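Local coordinates for acyl-CoA thioesterase II TesB2 (Mycobacterium marinum, PDB 3U0A) that hydrolyses acyl-CoA thioesters, probably releasing free fatty acids and coenzyme A, at the interface of chains A and B. Coordinates in Å, arbitrary orientation; residue numbers count along the deposited sequence, not the author numbering. Chains: chain A/B, Acyl-CoA thioesterase II TesB2.

Contact 1: the interface of chains A and B. Residues chain A 221, 248-250, 271, 273; chain B 60, 111, 114-115, 227-228.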
loop_
_atom_site.group_PDB
_atom_site.type_symbol
_atom_site.label_atom_id
_atom_site.label_comp_id
_atom_site.label_asym_id
_atom_site.label_seq_id
_atom_site.Cartn_x
_atom_site.Cartn_y
_atom_site.Cartn_z
ATOM N N LEU A 221 7.257 1.937 -9.754
ATOM C CA LEU A 221 6.400 3.125 -9.626
ATOM C C LEU A 221 6.187 3.547 -8.151
ATOM O O LEU A 221 6.186 4.729 -7.802
ATOM C CB LEU A 221 5.057 2.834 -10.297
ATOM C CG LEU A 221 5.122 2.451 -11.770
ATOM C CD1 LEU A 221 3.745 2.078 -12.298
ATOM C CD2 LEU A 221 5.691 3.606 -12.586
ATOM N N GLY A 248 -2.183 -2.657 -18.916
ATOM C CA GLY A 248 -2.059 -1.219 -19.207
ATOM C C GLY A 248 -0.633 -0.697 -19.073
ATOM O O GLY A 248 -0.425 0.513 -18.903
ATOM N N GLY A 249 0.335 -1.616 -19.140
ATOM C CA GLY A 249 1.733 -1.277 -18.991
ATOM C C GLY A 249 2.214 -1.349 -17.557
ATOM O O GLY A 249 3.303 -0.873 -17.228
ATOM N N ARG A 250 1.405 -1.945 -16.691
ATOM C CA ARG A 250 1.719 -1.965 -15.273
ATOM C C ARG A 250 1.566 -3.378 -14.788
ATOM O O ARG A 250 0.997 -4.208 -15.480
ATOM C CB ARG A 250 0.802 -0.998 -14.456
ATOM C CG ARG A 250 0.791 0.421 -14.969
ATOM C CD ARG A 250 0.132 1.433 -14.016
ATOM N NE ARG A 250 -1.171 1.020 -13.531
ATOM C CZ ARG A 250 -2.269 0.911 -14.259
ATOM N NH1 ARG A 250 -2.276 1.176 -15.542
ATOM N NH2 ARG A 250 -3.361 0.493 -13.685
ATOM N N GLU A 271 3.675 -1.561 -7.117
ATOM C CA GLU A 271 3.320 -1.519 -8.520
ATOM C C GLU A 271 4.581 -1.129 -9.338
ATOM O O GLU A 271 5.406 -0.341 -8.878
ATOM C CB GLU A 271 2.172 -0.537 -8.730
ATOM C CG GLU A 271 1.617 -0.563 -10.139
ATOM C CD GLU A 271 0.345 0.261 -10.299
ATOM O OE1 GLU A 271 0.309 1.457 -9.843
ATOM O OE2 GLU A 271 -0.614 -0.306 -10.898
ATOM N N LEU A 273 6.215 -0.398 -13.598
ATOM C CA LEU A 273 6.052 -0.295 -15.036
ATOM C C LEU A 273 6.389 -1.646 -15.635
ATOM O O LEU A 273 7.364 -2.247 -15.252
ATOM C CB LEU A 273 6.968 0.799 -15.608
ATOM C CG LEU A 273 6.761 1.182 -17.066
ATOM C CD1 LEU A 273 5.451 1.929 -17.259
ATOM C CD2 LEU A 273 7.953 2.002 -17.511
ATOM N N HIS B 60 -4.365 5.582 -11.254
ATOM C CA HIS B 60 -4.095 4.142 -11.096
ATOM C C HIS B 60 -3.663 3.741 -9.701
ATOM O O HIS B 60 -3.685 2.552 -9.391
ATOM C CB HIS B 60 -3.066 3.683 -12.122
ATOM C CG HIS B 60 -1.681 4.208 -11.870
ATOM N ND1 HIS B 60 -0.836 3.656 -10.982
ATOM C CD2 HIS B 60 -1.015 5.287 -12.432
ATOM C CE1 HIS B 60 0.310 4.359 -10.980
ATOM N NE2 HIS B 60 0.197 5.352 -11.874
ATOM N N GLN B 111 -1.824 7.705 -15.132
ATOM C CA GLN B 111 -1.104 7.288 -16.336
ATOM C C GLN B 111 -1.936 7.392 -17.633
ATOM O O GLN B 111 -3.128 7.152 -17.643
ATOM C CB GLN B 111 -0.557 5.874 -16.123
ATOM C CG GLN B 111 0.392 5.351 -17.184
ATOM C CD GLN B 111 0.416 3.831 -17.201
ATOM O OE1 GLN B 111 -0.394 3.182 -16.547
ATOM N NE2 GLN B 111 1.346 3.263 -17.935
ATOM N N GLN B 114 -1.758 2.948 -21.891
ATOM C CA GLN B 114 -0.618 2.288 -22.528
ATOM C C GLN B 114 -0.760 0.780 -22.467
ATOM O O GLN B 114 -1.737 0.293 -21.949
ATOM C CB GLN B 114 0.691 2.766 -21.900
ATOM C CG GLN B 114 0.960 4.255 -22.123
ATOM C CD GLN B 114 2.237 4.749 -21.431
ATOM O OE1 GLN B 114 2.553 4.320 -20.309
ATOM N NE2 GLN B 114 2.976 5.662 -22.101
ATOM N N ASN B 115 0.200 0.055 -23.023
ATOM C CA ASN B 115 0.098 -1.403 -23.175
ATOM C C ASN B 115 1.244 -2.194 -22.534
ATOM O O ASN B 115 2.354 -1.671 -22.395
ATOM C CB ASN B 115 0.041 -1.732 -24.674
ATOM C CG ASN B 115 -0.818 -2.938 -24.979
ATOM O OD1 ASN B 115 -1.159 -3.744 -24.088
ATOM N ND2 ASN B 115 -1.170 -3.081 -26.235
ATOM N N PHE B 227 -6.031 0.923 -9.002
ATOM C CA PHE B 227 -7.161 0.858 -9.924
ATOM C C PHE B 227 -6.740 0.286 -11.245
ATOM O O PHE B 227 -5.927 0.841 -11.921
ATOM C CB PHE B 227 -7.737 2.237 -10.146
ATOM C CG PHE B 227 -8.018 2.972 -8.890
ATOM C CD1 PHE B 227 -9.195 2.743 -8.185
ATOM C CD2 PHE B 227 -7.115 3.880 -8.398
ATOM C CE1 PHE B 227 -9.469 3.426 -7.009
ATOM C CE2 PHE B 227 -7.391 4.575 -7.227
ATOM C CZ PHE B 227 -8.564 4.334 -6.521
ATOM N N MET B 228 -7.315 -0.845 -11.599
ATOM C CA MET B 228 -6.779 -1.647 -12.692
ATOM C C MET B 228 -7.708 -1.784 -13.901
ATOM O O MET B 228 -7.225 -1.887 -15.015
ATOM C CB MET B 228 -6.417 -3.047 -12.177
ATOM C CG MET B 228 -5.059 -3.144 -11.486
ATOM S SD MET B 228 -5.068 -4.293 -10.084
ATOM C CE MET B 228 -5.757 -3.253 -8.810
HETATM O O HOH W 1 -2.737 2.369 -19.100
HETATM O O HOH W 2 -3.040 0.060 -10.514
#

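Contact 2: the interface of chains A and B. Residues chain A 63, 224, 226, 254, 267, 269; chain B 222-224, 226, 252, 269.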
loop_
_atom_site.group_PDB
_atom_site.type_symbol
_atom_site.label_atom_id
_atom_site.label_comp_id
_atom_site.label_asym_id
_atom_site.label_seq_id
_atom_site.Cartn_x
_atom_site.Cartn_y
_atom_site.Cartn_z
ATOM N N HIS A 63 4.784 4.560 2.654
ATOM C CA HIS A 63 4.248 4.546 1.308
ATOM C C HIS A 63 5.129 5.510 0.562
ATOM O O HIS A 63 5.448 6.542 1.074
ATOM C CB HIS A 63 2.802 5.043 1.245
ATOM C CG HIS A 63 1.802 4.362 2.211
ATOM N ND1 HIS A 63 1.759 4.635 3.539
ATOM C CD2 HIS A 63 0.718 3.478 1.968
ATOM C CE1 HIS A 63 0.760 3.913 4.130
ATOM N NE2 HIS A 63 0.114 3.221 3.168
ATOM N N ALA A 224 4.576 0.267 -0.840
ATOM C CA ALA A 224 3.832 0.447 0.403
ATOM C C ALA A 224 4.232 -0.714 1.266
ATOM O O ALA A 224 4.220 -1.846 0.792
ATOM C CB ALA A 224 2.317 0.419 0.147
ATOM N N TRP A 226 4.395 -2.474 5.553
ATOM C CA TRP A 226 3.873 -2.491 6.908
ATOM C C TRP A 226 4.728 -3.377 7.719
ATOM O O TRP A 226 4.884 -4.536 7.394
ATOM C CB TRP A 226 2.416 -2.957 6.915
ATOM C CG TRP A 226 1.469 -2.024 6.159
ATOM C CD1 TRP A 226 0.730 -0.972 6.663
ATOM C CD2 TRP A 226 1.135 -2.056 4.752
ATOM N NE1 TRP A 226 -0.005 -0.367 5.692
ATOM C CE2 TRP A 226 0.209 -0.954 4.521
ATOM C CE3 TRP A 226 1.499 -2.854 3.689
ATOM C CZ2 TRP A 226 -0.321 -0.696 3.277
ATOM C CZ3 TRP A 226 0.958 -2.572 2.424
ATOM C CH2 TRP A 226 0.063 -1.522 2.236
ATOM N N HIS A 254 2.818 -8.085 -4.629
ATOM C CA HIS A 254 2.360 -8.188 -3.253
ATOM C C HIS A 254 3.108 -9.265 -2.554
ATOM O O HIS A 254 3.277 -10.369 -3.117
ATOM C CB HIS A 254 0.888 -8.561 -3.233
ATOM C CG HIS A 254 0.381 -8.903 -1.862
ATOM N ND1 HIS A 254 0.137 -7.971 -0.937
ATOM C CD2 HIS A 254 0.122 -10.143 -1.258
ATOM C CE1 HIS A 254 -0.287 -8.566 0.200
ATOM N NE2 HIS A 254 -0.290 -9.895 -0.000
ATOM N N ALA A 267 4.468 -6.975 5.433
ATOM C CA ALA A 267 3.640 -7.074 4.236
ATOM C C ALA A 267 4.064 -5.981 3.298
ATOM O O ALA A 267 4.468 -4.912 3.744
ATOM C CB ALA A 267 2.168 -6.930 4.563
ATOM N N MET A 269 3.138 -4.167 -0.727
ATOM C CA MET A 269 2.550 -4.056 -2.061
ATOM C C MET A 269 3.369 -3.076 -2.874
ATOM O O MET A 269 3.786 -2.062 -2.345
ATOM C CB MET A 269 1.151 -3.539 -1.953
ATOM C CG MET A 269 0.189 -4.592 -1.472
ATOM S SD MET A 269 -0.470 -5.334 -2.954
ATOM C CE MET A 269 -2.096 -4.599 -3.007
ATOM N N ASP B 222 -4.554 4.396 7.527
ATOM C CA ASP B 222 -4.024 4.634 6.187
ATOM C C ASP B 222 -4.885 4.028 5.103
ATOM O O ASP B 222 -5.842 3.325 5.381
ATOM C CB ASP B 222 -2.505 4.255 6.085
ATOM C CG ASP B 222 -2.232 2.763 6.034
ATOM O OD1 ASP B 222 -3.165 2.002 5.778
ATOM O OD2 ASP B 222 -1.055 2.349 6.202
ATOM N N HIS B 223 -4.556 4.352 3.864
ATOM C CA HIS B 223 -5.248 3.801 2.731
ATOM C C HIS B 223 -4.366 3.711 1.511
ATOM O O HIS B 223 -3.632 4.640 1.202
ATOM C CB HIS B 223 -6.449 4.657 2.432
ATOM C CG HIS B 223 -7.616 3.887 1.910
ATOM N ND1 HIS B 223 -8.203 2.903 2.619
ATOM C CD2 HIS B 223 -8.327 4.001 0.724
ATOM C CE1 HIS B 223 -9.246 2.399 1.926
ATOM N NE2 HIS B 223 -9.318 3.060 0.749
ATOM N N ALA B 224 -4.409 2.587 0.817
ATOM C CA ALA B 224 -3.655 2.426 -0.400
ATOM C C ALA B 224 -4.500 1.634 -1.396
ATOM O O ALA B 224 -5.040 0.571 -1.076
ATOM C CB ALA B 224 -2.349 1.738 -0.120
ATOM N N TRP B 226 -5.200 0.519 -5.698
ATOM C CA TRP B 226 -4.717 0.342 -7.041
ATOM C C TRP B 226 -5.889 0.079 -7.986
ATOM O O TRP B 226 -6.660 -0.857 -7.794
ATOM C CB TRP B 226 -3.685 -0.775 -7.067
ATOM C CG TRP B 226 -2.440 -0.444 -6.279
ATOM C CD1 TRP B 226 -1.256 0.099 -6.753
ATOM C CD2 TRP B 226 -2.227 -0.614 -4.842
ATOM N NE1 TRP B 226 -0.372 0.280 -5.745
ATOM C CE2 TRP B 226 -0.892 -0.127 -4.573
ATOM C CE3 TRP B 226 -2.996 -1.083 -3.793
ATOM C CZ2 TRP B 226 -0.353 -0.141 -3.292
ATOM C CZ3 TRP B 226 -2.459 -1.086 -2.511
ATOM C CH2 TRP B 226 -1.164 -0.632 -2.265
ATOM N N LEU B 252 -3.862 -5.015 9.981
ATOM C CA LEU B 252 -3.733 -4.798 8.571
ATOM C C LEU B 252 -4.854 -5.526 7.867
ATOM O O LEU B 252 -5.180 -6.634 8.220
ATOM C CB LEU B 252 -2.395 -5.336 8.082
ATOM C CG LEU B 252 -2.018 -4.947 6.646
ATOM C CD1 LEU B 252 -1.923 -3.438 6.407
ATOM C CD2 LEU B 252 -0.692 -5.615 6.308
ATOM N N MET B 269 -5.297 -1.853 0.323
ATOM C CA MET B 269 -4.708 -2.167 1.634
ATOM C C MET B 269 -5.026 -1.110 2.678
ATOM O O MET B 269 -4.969 0.041 2.382
ATOM C CB MET B 269 -3.215 -2.305 1.511
ATOM C CG MET B 269 -2.831 -3.602 0.863
ATOM S SD MET B 269 -2.953 -4.942 2.036
ATOM C CE MET B 269 -1.210 -5.311 2.288
#

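Contact 3: the interface of chains A and B. Residues chain A 64-65, 222, 271; chain B 60-63, 109, 226.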
loop_
_atom_site.group_PDB
_atom_site.type_symbol
_atom_site.label_atom_id
_atom_site.label_comp_id
_atom_site.label_asym_id
_atom_site.label_seq_id
_atom_site.Cartn_x
_atom_site.Cartn_y
_atom_site.Cartn_z
ATOM N N GLY A 64 5.562 5.202 -0.647
ATOM C CA GLY A 64 6.212 6.217 -1.462
ATOM C C GLY A 64 6.122 6.023 -2.955
ATOM O O GLY A 64 5.802 4.979 -3.438
ATOM N N TYR A 65 6.462 7.061 -3.680
ATOM C CA TYR A 65 6.334 7.106 -5.103
ATOM C C TYR A 65 7.710 7.386 -5.750
ATOM O O TYR A 65 8.359 8.386 -5.458
ATOM C CB TYR A 65 5.362 8.221 -5.461
ATOM C CG TYR A 65 3.895 7.847 -5.555
ATOM C CD1 TYR A 65 3.479 6.741 -6.297
ATOM C CD2 TYR A 65 2.914 8.650 -4.964
ATOM C CE1 TYR A 65 2.137 6.413 -6.408
ATOM C CE2 TYR A 65 1.569 8.344 -5.076
ATOM C CZ TYR A 65 1.166 7.219 -5.806
ATOM O OH TYR A 65 -0.190 6.891 -5.905
ATOM N N ASP A 222 6.005 2.558 -7.294
ATOM C CA ASP A 222 5.765 2.825 -5.899
ATOM C C ASP A 222 6.210 1.691 -4.989
ATOM O O ASP A 222 6.856 0.758 -5.436
ATOM C CB ASP A 222 4.286 3.203 -5.678
ATOM C CG ASP A 222 3.332 2.014 -5.666
ATOM O OD1 ASP A 222 3.735 0.849 -5.485
ATOM O OD2 ASP A 222 2.134 2.294 -5.792
ATOM N N GLU A 271 3.675 -1.561 -7.117
ATOM C CA GLU A 271 3.320 -1.519 -8.520
ATOM C C GLU A 271 4.581 -1.129 -9.338
ATOM O O GLU A 271 5.406 -0.341 -8.878
ATOM C CB GLU A 271 2.172 -0.537 -8.730
ATOM C CG GLU A 271 1.617 -0.563 -10.139
ATOM C CD GLU A 271 0.345 0.261 -10.299
ATOM O OE1 GLU A 271 0.309 1.457 -9.843
ATOM O OE2 GLU A 271 -0.614 -0.306 -10.898
ATOM N N HIS B 60 -4.365 5.582 -11.254
ATOM C CA HIS B 60 -4.095 4.142 -11.096
ATOM C C HIS B 60 -3.663 3.741 -9.701
ATOM O O HIS B 60 -3.685 2.552 -9.391
ATOM C CB HIS B 60 -3.066 3.683 -12.122
ATOM C CG HIS B 60 -1.681 4.208 -11.870
ATOM N ND1 HIS B 60 -0.836 3.656 -10.982
ATOM C CD2 HIS B 60 -1.015 5.287 -12.432
ATOM C CE1 HIS B 60 0.310 4.359 -10.980
ATOM N NE2 HIS B 60 0.197 5.352 -11.874
ATOM N N SER B 61 -3.241 4.710 -8.868
ATOM C CA SER B 61 -2.992 4.459 -7.428
ATOM C C SER B 61 -3.116 5.680 -6.544
ATOM O O SER B 61 -3.059 6.799 -7.012
ATOM C CB SER B 61 -1.627 3.786 -7.176
ATOM O OG SER B 61 -0.546 4.666 -7.412
ATOM N N LEU B 62 -3.341 5.428 -5.265
ATOM C CA LEU B 62 -3.330 6.472 -4.241
ATOM C C LEU B 62 -2.810 5.885 -2.947
ATOM O O LEU B 62 -2.976 4.691 -2.716
ATOM C CB LEU B 62 -4.724 7.098 -4.071
ATOM C CG LEU B 62 -5.899 6.267 -3.541
ATOM C CD1 LEU B 62 -5.822 6.095 -2.028
ATOM C CD2 LEU B 62 -7.231 6.906 -3.904
ATOM N N HIS B 63 -2.103 6.701 -2.158
ATOM C CA HIS B 63 -1.744 6.369 -0.777
ATOM C C HIS B 63 -2.090 7.532 0.120
ATOM O O HIS B 63 -1.839 8.668 -0.217
ATOM C CB HIS B 63 -0.260 6.058 -0.531
ATOM C CG HIS B 63 0.440 5.191 -1.578
ATOM N ND1 HIS B 63 1.659 5.536 -2.108
ATOM C CD2 HIS B 63 0.116 3.943 -2.128
ATOM C CE1 HIS B 63 2.047 4.577 -2.991
ATOM N NE2 HIS B 63 1.097 3.608 -3.014
ATOM N N SER B 109 -1.169 8.840 -8.275
ATOM C CA SER B 109 -0.494 8.740 -9.551
ATOM C C SER B 109 -1.476 8.448 -10.682
ATOM O O SER B 109 -2.462 7.769 -10.494
ATOM C CB SER B 109 0.621 7.669 -9.485
ATOM O OG SER B 109 1.442 7.657 -10.648
ATOM N N TRP B 226 -5.200 0.519 -5.698
ATOM C CA TRP B 226 -4.717 0.342 -7.041
ATOM C C TRP B 226 -5.889 0.079 -7.986
ATOM O O TRP B 226 -6.660 -0.857 -7.794
ATOM C CB TRP B 226 -3.685 -0.775 -7.067
ATOM C CG TRP B 226 -2.440 -0.444 -6.279
ATOM C CD1 TRP B 226 -1.256 0.099 -6.753
ATOM C CD2 TRP B 226 -2.227 -0.614 -4.842
ATOM N NE1 TRP B 226 -0.372 0.280 -5.745
ATOM C CE2 TRP B 226 -0.892 -0.127 -4.573
ATOM C CE3 TRP B 226 -2.996 -1.083 -3.793
ATOM C CZ2 TRP B 226 -0.353 -0.141 -3.292
ATOM C CZ3 TRP B 226 -2.459 -1.086 -2.511
ATOM C CH2 TRP B 226 -1.164 -0.632 -2.265
HETATM O O HOH W 3 1.350 3.167 -8.253
HETATM O O HOH W 4 -3.040 0.060 -10.514
#

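Contact 1: the interface of chains A and B
The shortest polar bond across this patch joins B:His60 to A:Glu271: the imidazole nitrogen ND1 donates to the carboxylate oxygen OE1 at 2.7 Å. It is clearly bent, 126° at the hydrogen, and ND1 comes in on the syn side of OE1 but well out of the carboxylate plane. The other oxygen, A:Glu271 OE2, is taken from above that plane by A:Arg250 NE at 3.0 Å, a salt bridge within chain A. OE2 also meets water 2, which is 2.8 Å from the backbone O of B:His60 and is hydrogen-bonded by A:Arg250 NH2 at the guanidinium edge. Both carboxylate oxygens are therefore tied, directly or through water, to the partner's histidine. A bend at chi3 (-50°) turns the guanidinium of A:Arg250 across B:His60, with CZ 3.6 Å from the methylene CB. A:Arg250 and the extended B:Gln111 run alongside one another, pointing opposite ways, guanidinium and amide 89° apart. Here A:Arg250 NH1 donates to B:Gln111 OE1 at 2.9 Å, almost end-on to the carbonyl. B:Gln111 NE2 in turn donates to B:Gln114 OE1 at 2.9 Å, which should help fix the amide's rotation. Beyond it, water 1 stands 3.0 Å from both A:Gly248 O and B:Gln114 N.

Contact 2: the interface of chains A and B
With CG anti to the carbonyl carbon (chi1 -63°), A:Trp226 extends its indole across the interface toward B:Asp222, whose carboxylate is brought round by a CG set between backbone N and carbonyl carbon (chi1 75°). The indole N-H, NE1, donates to B:Asp222 OD2 at 3.0 Å, fairly straight (154° at the hydrogen) and into the syn lone pair. A:His63 also presents its ring edge to this carboxylate, CE1 lying 3.7 Å from B:Asp222 CG, with the two planes nearly perpendicular. Apolar groups of chain B line one face of the indole. B:Leu252 crosses it at about a right angle and sets methyl CD1 over the five-membered ring, 3.5 Å from the centroid, a CH-pi contact. Its other branch, CD2, rests 3.6 Å from A:Ala267 CB. Toward the six-membered ring, on the same face, B:Met269 places CB 3.4 Å from A:Trp226 CH2, and its bent chain brings CE to 3.5 Å from CZ3. The two methionines also touch, A:Met269 CG lying 3.9 Å from B:Met269 CG, with A:Met269 CE packed against B:Trp226. These side chains project from strands 58-66, 222-227, 250-259 and 264-275, whose sheets face each other across the two-fold axis relating the two chains.

Contact 3: the interface of chains A and B
Strands 58-66, 222-227 and 264-275 of chain A meet strands 57-66, 104-112 and 222-227 of chain B here, with A:Tyr65 and A:Asp222 reaching B:Ser61, B:His63 and B:Trp226. The phenol oxygen A:Tyr65 OH hydrogen-bonds B:Ser61 OG at 2.7 Å, the direction undecided. It also lies 3.1 Å from the backbone B:Ser61 O, to which the phenol O-H could donate instead. The serine hydroxyl is in the plane of the tyrosine ring at its edge, whereas B:His63 CE1 sits over one face, offset to the rim, and B:Ser109 CB packs 3.7 Å from CE1 of the ring. In A:Asp222, CG stands between backbone N and carbonyl carbon (chi1 78°), turning the carboxylate toward B:Trp226 and B:His63. Several groups converge on OD2: B:Trp226 NE1 donates into its syn lone pair at 3.2 Å (156° at the hydrogen), B:His63 NE2 adds a weak bond, and water 3 stands 2.7 Å away. OD1 accepts the backbone N-H of A:Glu271 at 2.9 Å, nearly straight at 170°, which steadies the carboxylate from its own chain. Water 3 also touches A:Glu271 OE1 at 2.6 Å and B:Ser61 OG at 2.6 Å. The site thus fastens the two subunits through a polar cluster.

Contacts 1 and 2 lie about 17 Å apart between the centres of their C-alpha atoms, and contact 3 is about 10 Å from each. A:Glu271 and B:His60 belong to both contacts 1 and 3, while B:Trp226 belongs to contacts 2 and 3. Strands 222-227 and 264-275 recur in all three, so polar contacts 1 and 3 run on into the largely apolar contact 2. The A:Trp226 to B:Asp222 bond of contact 2 and the B:Trp226 to A:Asp222 bond of contact 3 are symmetry twins. The enzyme is a homotetramer, and this interface may be one of its subunit contacts.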